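Local structure of thioredoxin-like protein (Parabacteroides distasonis, 4FO5) at residues Arg50-Gln53 against Leu54-Val58; Glu77-Phe80 against Thr81-Lys85; Leu119-Asp122 against Glu123-Ile127. The protein is of unproven function, but has a thioredoxin-like fold of the AhpC/TSA family and is probably related to oxidoreductases. All coordinates share one frame; numbering follows the deposited sequence. Where two conformers were deposited one is given.

Interaction 1 of 3, residues Arg50-Gln53 against Leu54-Val58; sequences RNVQ and LANEV
N56 and V52 meet through two flat groups, the side-chain amide of one and the peptide carbonyl of the other. V52 O is approached from opposite faces of its carbonyl plane by two donors, each tilted out of that plane rather than standing over it: backbone N56 N comes from one side at 3.1 Å, while N56 ND2 comes from the other at 2.7 Å. V52 O in turn lies close to the amide plane, 11° out of it. V52 CG1 is 3.7 Å from N56 ND2, the two side chains lying side by side and pointing the same way. With CG beside the backbone N (chi1 -75°), the amide of N56 is folded back along the helix toward the carbonyl one turn earlier. N56 is modelled in two conformers, so the bond from ND2 is doubtful as a permanent feature.

The principle, a helical carbonyl that takes a second donor, recurs in a water-mediated variant. On the exposed flank, Q53 O accepts from E57 N at 3.1 Å and from a water, which also donates to E57 OE1 at 2.8 Å. The bend of the E57 chain at chi2 (69°) brings its carboxylate to that water, leaving E57 OE2 to pair with K60 and T137. L54 N bonds to R50 O at 2.8 Å, and L54 CG simply packs beside the same oxygen at 3.3 Å.

N51 turns its amide away from this turn, to S70 and Q94. Helix 45-58 connects strands 34-40 and 66-72 as the helix of a beta-alpha-beta crossover and packs on them: L54 lies on L36 and M68, A55 on M68 and L89, while Q53 and E57 touch P133 at the start of helix 133-140.

Interaction 2 of 3, residues Glu77-Phe80 against Thr81-Lys85; sequences ESIF and TETVK
F80 overlaps V84 one helical turn on, its ring meeting the CG2 methyl obliquely. F80 CE1 is 3.6 Å from V84 CG2, so one flank of the ring carries the contact. The ring swings to this side because CG stands opposite the backbone N (chi1 160°), which sends it forward along the helix. V84 CG2 also lies 3.2 Å from F80 O, the carbonyl oxygen of the residue that bears the ring. Beyond the helix the ring meets that of H96, the two planes about 20° apart.

Two threonines illustrate how a hydroxyl can double a helical hydrogen bond. T83 OG1 donates to I79 O at 2.6 Å, and T83 N reaches the same oxygen at 3.1 Å from the opposite face of its carbonyl plane. With OG1 beside its own backbone N (chi1 -56°), the hydroxyl of this buried residue is satisfied within the helix. T81 does the same less firmly: its OG1 makes a weak bond to E77 O at 3.2 Å, alongside the ordinary one from T81 N.

T83 and V84 turn inward onto W40, and V84 and F80 also touch Q94. This is the amphipathic helix of a beta-alpha-beta crossover between strands 66-72 and 94-96, packed against the central sheet of a thioredoxin-like fold.

Interaction 3 of 3, residues Leu119-Asp122 against Glu123-Ile127; sequences LIND and EGVII
N121 OD1 is gripped by two backbone N-H groups, E123 N and V125 N, each at 3.0 Å. They come from opposite faces of the side-chain carbonyl, both well out of its plane, and the straighter bond comes from V125 N. CG sits between the backbone N and the carbonyl carbon (chi1 71°), a crowded placing that tucks the amide over the turn. The other end of the amide, N121 ND2, donates a hydrogen bond to a water at 3.1 Å; that water donates in turn to E123 OE1. The V125 side chain runs beside N121, whereas I127 CG2 crosses the amide at a slant, 3.7 Å from N121 ND2. With an alanine here, the N-H groups of E123 and V125 would probably be left without their shared acceptor, and the turn would be held by fewer bonds.

The backbone closes beneath this grip. G124 N donates to N121 O at 3.1 Å, and N121 N to V125 O. D122 and E123, at the turn's tip, hold their carboxylates side by side with planes 13° apart, probably at some electrostatic cost.

Along the strands, I127 N bonds straight onto L119 O at 2.8 Å, while L119 CD2 and I127 CD1 touch next to Y34 of strand 34-40, with L136 and I139 of helix 133-140 also on L119. I120 and I126, a non-hydrogen-bonded antiparallel pair, project to the other face of the sheet, and I120 CG2 packs on the alpha carbon of G124.

An Asx turn at N121, a type I turn from N121 to G124 and a positive-phi glycine in fourth place make this a 3:5 beta hairpin with a G1 beta bulge, here joining the last two strands of the thioredoxin-like sheet.

All three contacts are local, in series along the chain, and none touches another. Interactions 1 and 2 sit on successive crossover helices that share strand 66-72; their centres are about 17 Å apart and their nearest atoms about 6 Å. Q94 joins their surroundings, bonded by N51 and packed by F80 and V84. Interaction 3, the hairpin at the other edge of the sheet, lies about 19 Å from interaction 1 and about 28 Å from interaction 2, centre to centre. W40, touched by N51, T83 and V84, ends the strand leading to the loop that carries the CXXC motif in thioredoxins; this chain has no such cysteine pair there.

Interaction 1 of 3, residues Arg50-Gln53 against Leu54-Val58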
loop_
_atom_site.group_PDB
_atom_site.type_symbol
_atom_site.label_atom_id
_atom_site.label_comp_id
_atom_site.label_asym_id
_atom_site.label_seq_id
_atom_site.Cartn_x
_atom_site.Cartn_y
_atom_site.Cartn_z
ATOM N N ARG A 50 -7.157 2.184 9.063
ATOM C CA ARG A 50 -6.682 0.921 8.457
ATOM C C ARG A 50 -5.182 0.938 8.258
ATOM O O ARG A 50 -4.508 -0.077 8.449
ATOM C CB ARG A 50 -7.348 0.667 7.092
ATOM C CG ARG A 50 -8.822 0.305 7.172
ATOM C CD ARG A 50 -9.336 -0.258 5.838
ATOM N NE ARG A 50 -9.135 0.650 4.697
ATOM C CZ ARG A 50 -9.959 1.640 4.362
ATOM N NH1 ARG A 50 -11.048 1.887 5.089
ATOM N NH2 ARG A 50 -9.694 2.402 3.310
ATOM N N ASN A 51 -4.646 2.115 7.897
ATOM C CA ASN A 51 -3.217 2.304 7.686
ATOM C C ASN A 51 -2.404 1.970 8.953
ATOM O O ASN A 51 -1.426 1.230 8.866
ATOM C CB ASN A 51 -2.930 3.733 7.247
ATOM C CG ASN A 51 -1.521 3.884 6.746
ATOM O OD1 ASN A 51 -0.997 3.007 6.070
ATOM N ND2 ASN A 51 -0.869 4.975 7.087
ATOM N N VAL A 52 -2.848 2.473 10.122
ATOM C CA VAL A 52 -2.203 2.233 11.413
ATOM C C VAL A 52 -2.254 0.750 11.733
ATOM O O VAL A 52 -1.251 0.186 12.158
ATOM C CB VAL A 52 -2.864 3.090 12.538
ATOM C CG1 VAL A 52 -2.387 2.676 13.928
ATOM C CG2 VAL A 52 -2.618 4.576 12.306
ATOM N N GLN A 53 -3.418 0.115 11.536
ATOM C CA GLN A 53 -3.583 -1.293 11.868
ATOM C C GLN A 53 -2.742 -2.164 10.964
ATOM O O GLN A 53 -2.061 -3.056 11.469
ATOM C CB GLN A 53 -5.053 -1.710 11.857
ATOM C CG GLN A 53 -5.891 -1.006 12.949
ATOM C CD GLN A 53 -5.345 -1.107 14.365
ATOM O OE1 GLN A 53 -5.025 -2.197 14.860
ATOM N NE2 GLN A 53 -5.272 0.034 15.073
ATOM N N LEU A 54 -2.711 -1.869 9.661
ATOM C CA LEU A 54 -1.867 -2.629 8.723
ATOM C C LEU A 54 -0.364 -2.449 9.022
ATOM O O LEU A 54 0.345 -3.450 9.104
ATOM C CB LEU A 54 -2.158 -2.249 7.260
ATOM C CG LEU A 54 -3.542 -2.666 6.720
ATOM C CD1 LEU A 54 -3.868 -1.903 5.444
ATOM C CD2 LEU A 54 -3.644 -4.182 6.511
ATOM N N ALA A 55 0.119 -1.196 9.196
ATOM C CA ALA A 55 1.543 -0.938 9.492
ATOM C C ALA A 55 1.984 -1.684 10.760
ATOM O O ALA A 55 3.056 -2.287 10.750
ATOM C CB ALA A 55 1.811 0.553 9.626
ATOM N N ASN A 56 1.141 -1.707 11.822
ATOM C CA ASN A 56 1.531 -2.422 13.036
ATOM C C ASN A 56 1.496 -3.954 12.811
ATOM O O ASN A 56 2.310 -4.656 13.404
ATOM C CB ASN A 56 0.703 -1.973 14.239
ATOM C CG ASN A 56 1.158 -0.607 14.717
ATOM O OD1 ASN A 56 2.151 -0.467 15.440
ATOM N ND2 ASN A 56 0.537 0.437 14.220
ATOM N N GLU A 57 0.634 -4.465 11.923
ATOM C CA GLU A 57 0.622 -5.891 11.627
ATOM C C GLU A 57 1.897 -6.321 10.883
ATOM O O GLU A 57 2.407 -7.399 11.148
ATOM C CB GLU A 57 -0.610 -6.249 10.793
ATOM C CG GLU A 57 -1.010 -7.708 10.899
ATOM C CD GLU A 57 -1.561 -8.164 12.241
ATOM O OE1 GLU A 57 -1.984 -7.316 13.063
ATOM O OE2 GLU A 57 -1.514 -9.387 12.492
ATOM N N VAL A 58 2.388 -5.482 9.948
ATOM C CA VAL A 58 3.580 -5.738 9.122
ATOM C C VAL A 58 4.808 -5.798 10.019
ATOM O O VAL A 58 5.680 -6.631 9.774
ATOM C CB VAL A 58 3.740 -4.727 7.948
ATOM C CG1 VAL A 58 5.074 -4.909 7.212
ATOM C CG2 VAL A 58 2.588 -4.857 6.963
HETATM O O HOH W 1 -2.688 -4.695 13.629
#

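Interaction 2 of 3, residues Glu77-Phe80 against Thr81-Lys85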
loop_
_atom_site.group_PDB
_atom_site.type_symbol
_atom_site.label_atom_id
_atom_site.label_comp_id
_atom_site.label_asym_id
_atom_site.label_seq_id
_atom_site.Cartn_x
_atom_site.Cartn_y
_atom_site.Cartn_z
ATOM N N GLU A 77 2.137 18.176 1.940
ATOM C CA GLU A 77 3.220 17.373 2.519
ATOM C C GLU A 77 3.245 17.513 4.044
ATOM O O GLU A 77 3.577 16.549 4.739
ATOM C CB GLU A 77 4.574 17.804 1.924
ATOM C CG GLU A 77 5.715 16.834 2.183
ATOM C CD GLU A 77 7.017 17.510 2.567
ATOM O OE1 GLU A 77 7.198 17.809 3.770
ATOM O OE2 GLU A 77 7.858 17.741 1.668
ATOM N N SER A 78 2.899 18.712 4.556
ATOM C CA SER A 78 2.856 19.020 5.988
ATOM C C SER A 78 1.753 18.217 6.680
ATOM O O SER A 78 1.957 17.773 7.808
ATOM C CB SER A 78 2.680 20.521 6.227
ATOM O OG SER A 78 1.500 21.029 5.629
ATOM N N ILE A 79 0.615 17.984 5.983
ATOM C CA ILE A 79 -0.495 17.167 6.483
ATOM C C ILE A 79 -0.020 15.699 6.571
ATOM O O ILE A 79 -0.276 15.052 7.579
ATOM C CB ILE A 79 -1.778 17.335 5.616
ATOM C CG1 ILE A 79 -2.379 18.762 5.722
ATOM C CG2 ILE A 79 -2.832 16.239 5.889
ATOM C CD1 ILE A 79 -2.817 19.278 7.161
ATOM N N PHE A 80 0.713 15.204 5.552
ATOM C CA PHE A 80 1.257 13.838 5.556
ATOM C C PHE A 80 2.256 13.653 6.711
ATOM O O PHE A 80 2.163 12.673 7.446
ATOM C CB PHE A 80 1.919 13.495 4.206
ATOM C CG PHE A 80 2.905 12.342 4.220
ATOM C CD1 PHE A 80 2.460 11.024 4.227
ATOM C CD2 PHE A 80 4.276 12.578 4.211
ATOM C CE1 PHE A 80 3.370 9.959 4.223
ATOM C CE2 PHE A 80 5.186 11.515 4.212
ATOM C CZ PHE A 80 4.727 10.212 4.225
ATOM N N THR A 81 3.185 14.603 6.872
ATOM C CA THR A 81 4.239 14.593 7.883
ATOM C C THR A 81 3.657 14.567 9.304
ATOM O O THR A 81 4.013 13.676 10.075
ATOM C CB THR A 81 5.190 15.778 7.628
ATOM O OG1 THR A 81 6.009 15.410 6.516
ATOM C CG2 THR A 81 6.075 16.111 8.820
ATOM N N GLU A 82 2.759 15.505 9.626
ATOM C CA GLU A 82 2.106 15.630 10.935
ATOM C C GLU A 82 1.304 14.362 11.285
ATOM O O GLU A 82 1.424 13.864 12.406
ATOM C CB GLU A 82 1.187 16.868 10.918
ATOM C CG GLU A 82 0.733 17.375 12.268
ATOM C CD GLU A 82 -0.254 18.524 12.184
ATOM O OE1 GLU A 82 -1.309 18.356 11.530
ATOM O OE2 GLU A 82 0.023 19.589 12.784
ATOM N N THR A 83 0.525 13.824 10.309
ATOM C CA THR A 83 -0.321 12.633 10.471
ATOM C C THR A 83 0.523 11.388 10.792
ATOM O O THR A 83 0.221 10.679 11.748
ATOM C CB THR A 83 -1.208 12.413 9.219
ATOM O OG1 THR A 83 -1.977 13.593 8.971
ATOM C CG2 THR A 83 -2.159 11.261 9.382
ATOM N N VAL A 84 1.581 11.133 10.003
ATOM C CA VAL A 84 2.465 9.975 10.174
ATOM C C VAL A 84 3.181 10.065 11.554
ATOM O O VAL A 84 3.328 9.041 12.231
ATOM C CB VAL A 84 3.424 9.872 8.957
ATOM C CG1 VAL A 84 4.517 8.852 9.192
ATOM C CG2 VAL A 84 2.637 9.504 7.702
ATOM N N LYS A 85 3.516 11.299 12.000
ATOM C CA LYS A 85 4.122 11.566 13.306
ATOM C C LYS A 85 3.095 11.255 14.414
ATOM O O LYS A 85 3.407 10.474 15.315
ATOM C CB LYS A 85 4.624 13.021 13.378
ATOM C CG LYS A 85 5.401 13.372 14.653
#

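Interaction 3 of 3, residues Leu119-Asp122 against Glu123-Ile127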
loop_
_atom_site.group_PDB
_atom_site.type_symbol
_atom_site.label_atom_id
_atom_site.label_comp_id
_atom_site.label_asym_id
_atom_site.label_seq_id
_atom_site.Cartn_x
_atom_site.Cartn_y
_atom_site.Cartn_z
ATOM N N LEU A 119 -2.275 -6.852 -1.834
ATOM C CA LEU A 119 -1.162 -7.725 -1.513
ATOM C C LEU A 119 -0.582 -8.184 -2.868
ATOM O O LEU A 119 -1.274 -8.824 -3.658
ATOM C CB LEU A 119 -1.596 -8.896 -0.620
ATOM C CG LEU A 119 -0.473 -9.835 -0.146
ATOM C CD1 LEU A 119 0.584 -9.075 0.679
ATOM C CD2 LEU A 119 -1.048 -10.962 0.676
ATOM N N ILE A 120 0.644 -7.758 -3.155
ATOM C CA ILE A 120 1.355 -8.023 -4.394
ATOM C C ILE A 120 2.490 -9.019 -4.118
ATOM O O ILE A 120 3.293 -8.796 -3.206
ATOM C CB ILE A 120 1.870 -6.664 -4.996
ATOM C CG1 ILE A 120 0.689 -5.637 -5.178
ATOM C CG2 ILE A 120 2.630 -6.895 -6.295
ATOM C CD1 ILE A 120 1.093 -4.135 -5.439
ATOM N N ASN A 121 2.588 -10.095 -4.948
ATOM C CA ASN A 121 3.629 -11.110 -4.771
ATOM C C ASN A 121 4.963 -10.628 -5.395
ATOM O O ASN A 121 5.025 -9.509 -5.892
ATOM C CB ASN A 121 3.181 -12.489 -5.313
ATOM C CG ASN A 121 3.070 -12.643 -6.821
ATOM O OD1 ASN A 121 3.448 -11.779 -7.615
ATOM N ND2 ASN A 121 2.528 -13.757 -7.245
ATOM N N ASP A 122 6.023 -11.460 -5.335
ATOM C CA ASP A 122 7.380 -11.142 -5.807
ATOM C C ASP A 122 7.469 -11.011 -7.350
ATOM O O ASP A 122 8.507 -10.622 -7.873
ATOM C CB ASP A 122 8.374 -12.219 -5.316
ATOM C CG ASP A 122 8.082 -13.646 -5.780
ATOM O OD1 ASP A 122 6.922 -13.924 -6.179
ATOM O OD2 ASP A 122 8.960 -14.508 -5.613
ATOM N N GLU A 123 6.381 -11.336 -8.059
ATOM C CA GLU A 123 6.297 -11.224 -9.507
ATOM C C GLU A 123 5.424 -10.021 -9.924
ATOM O O GLU A 123 5.127 -9.869 -11.107
ATOM C CB GLU A 123 5.759 -12.526 -10.100
ATOM C CG GLU A 123 6.774 -13.648 -10.052
ATOM C CD GLU A 123 6.259 -14.990 -10.526
ATOM O OE1 GLU A 123 5.185 -15.027 -11.166
ATOM O OE2 GLU A 123 6.932 -16.010 -10.250
ATOM N N GLY A 124 5.055 -9.175 -8.957
ATOM C CA GLY A 124 4.249 -7.979 -9.204
ATOM C C GLY A 124 2.786 -8.245 -9.530
ATOM O O GLY A 124 2.099 -7.377 -10.077
ATOM N N VAL A 125 2.287 -9.422 -9.141
ATOM C CA VAL A 125 0.915 -9.839 -9.405
ATOM C C VAL A 125 0.075 -9.634 -8.142
ATOM O O VAL A 125 0.516 -10.006 -7.055
ATOM C CB VAL A 125 0.877 -11.309 -9.913
ATOM C CG1 VAL A 125 -0.553 -11.818 -10.109
ATOM C CG2 VAL A 125 1.680 -11.451 -11.215
ATOM N N ILE A 126 -1.130 -9.035 -8.287
ATOM C CA ILE A 126 -2.026 -8.841 -7.118
ATOM C C ILE A 126 -2.551 -10.210 -6.737
ATOM O O ILE A 126 -3.131 -10.884 -7.590
ATOM C CB ILE A 126 -3.195 -7.855 -7.446
ATOM C CG1 ILE A 126 -2.636 -6.456 -7.784
ATOM C CG2 ILE A 126 -4.209 -7.819 -6.290
ATOM C CD1 ILE A 126 -3.522 -5.579 -8.626
ATOM N N ILE A 127 -2.321 -10.643 -5.492
ATOM C CA ILE A 127 -2.826 -11.943 -5.053
ATOM C C ILE A 127 -4.023 -11.764 -4.080
ATOM O O ILE A 127 -4.715 -12.727 -3.801
ATOM C CB ILE A 127 -1.713 -12.830 -4.452
ATOM C CG1 ILE A 127 -0.961 -12.097 -3.324
ATOM C CG2 ILE A 127 -0.765 -13.330 -5.566
ATOM C CD1 ILE A 127 -0.220 -12.969 -2.386
HETATM O O HOH W 2 2.269 -14.937 -10.079
#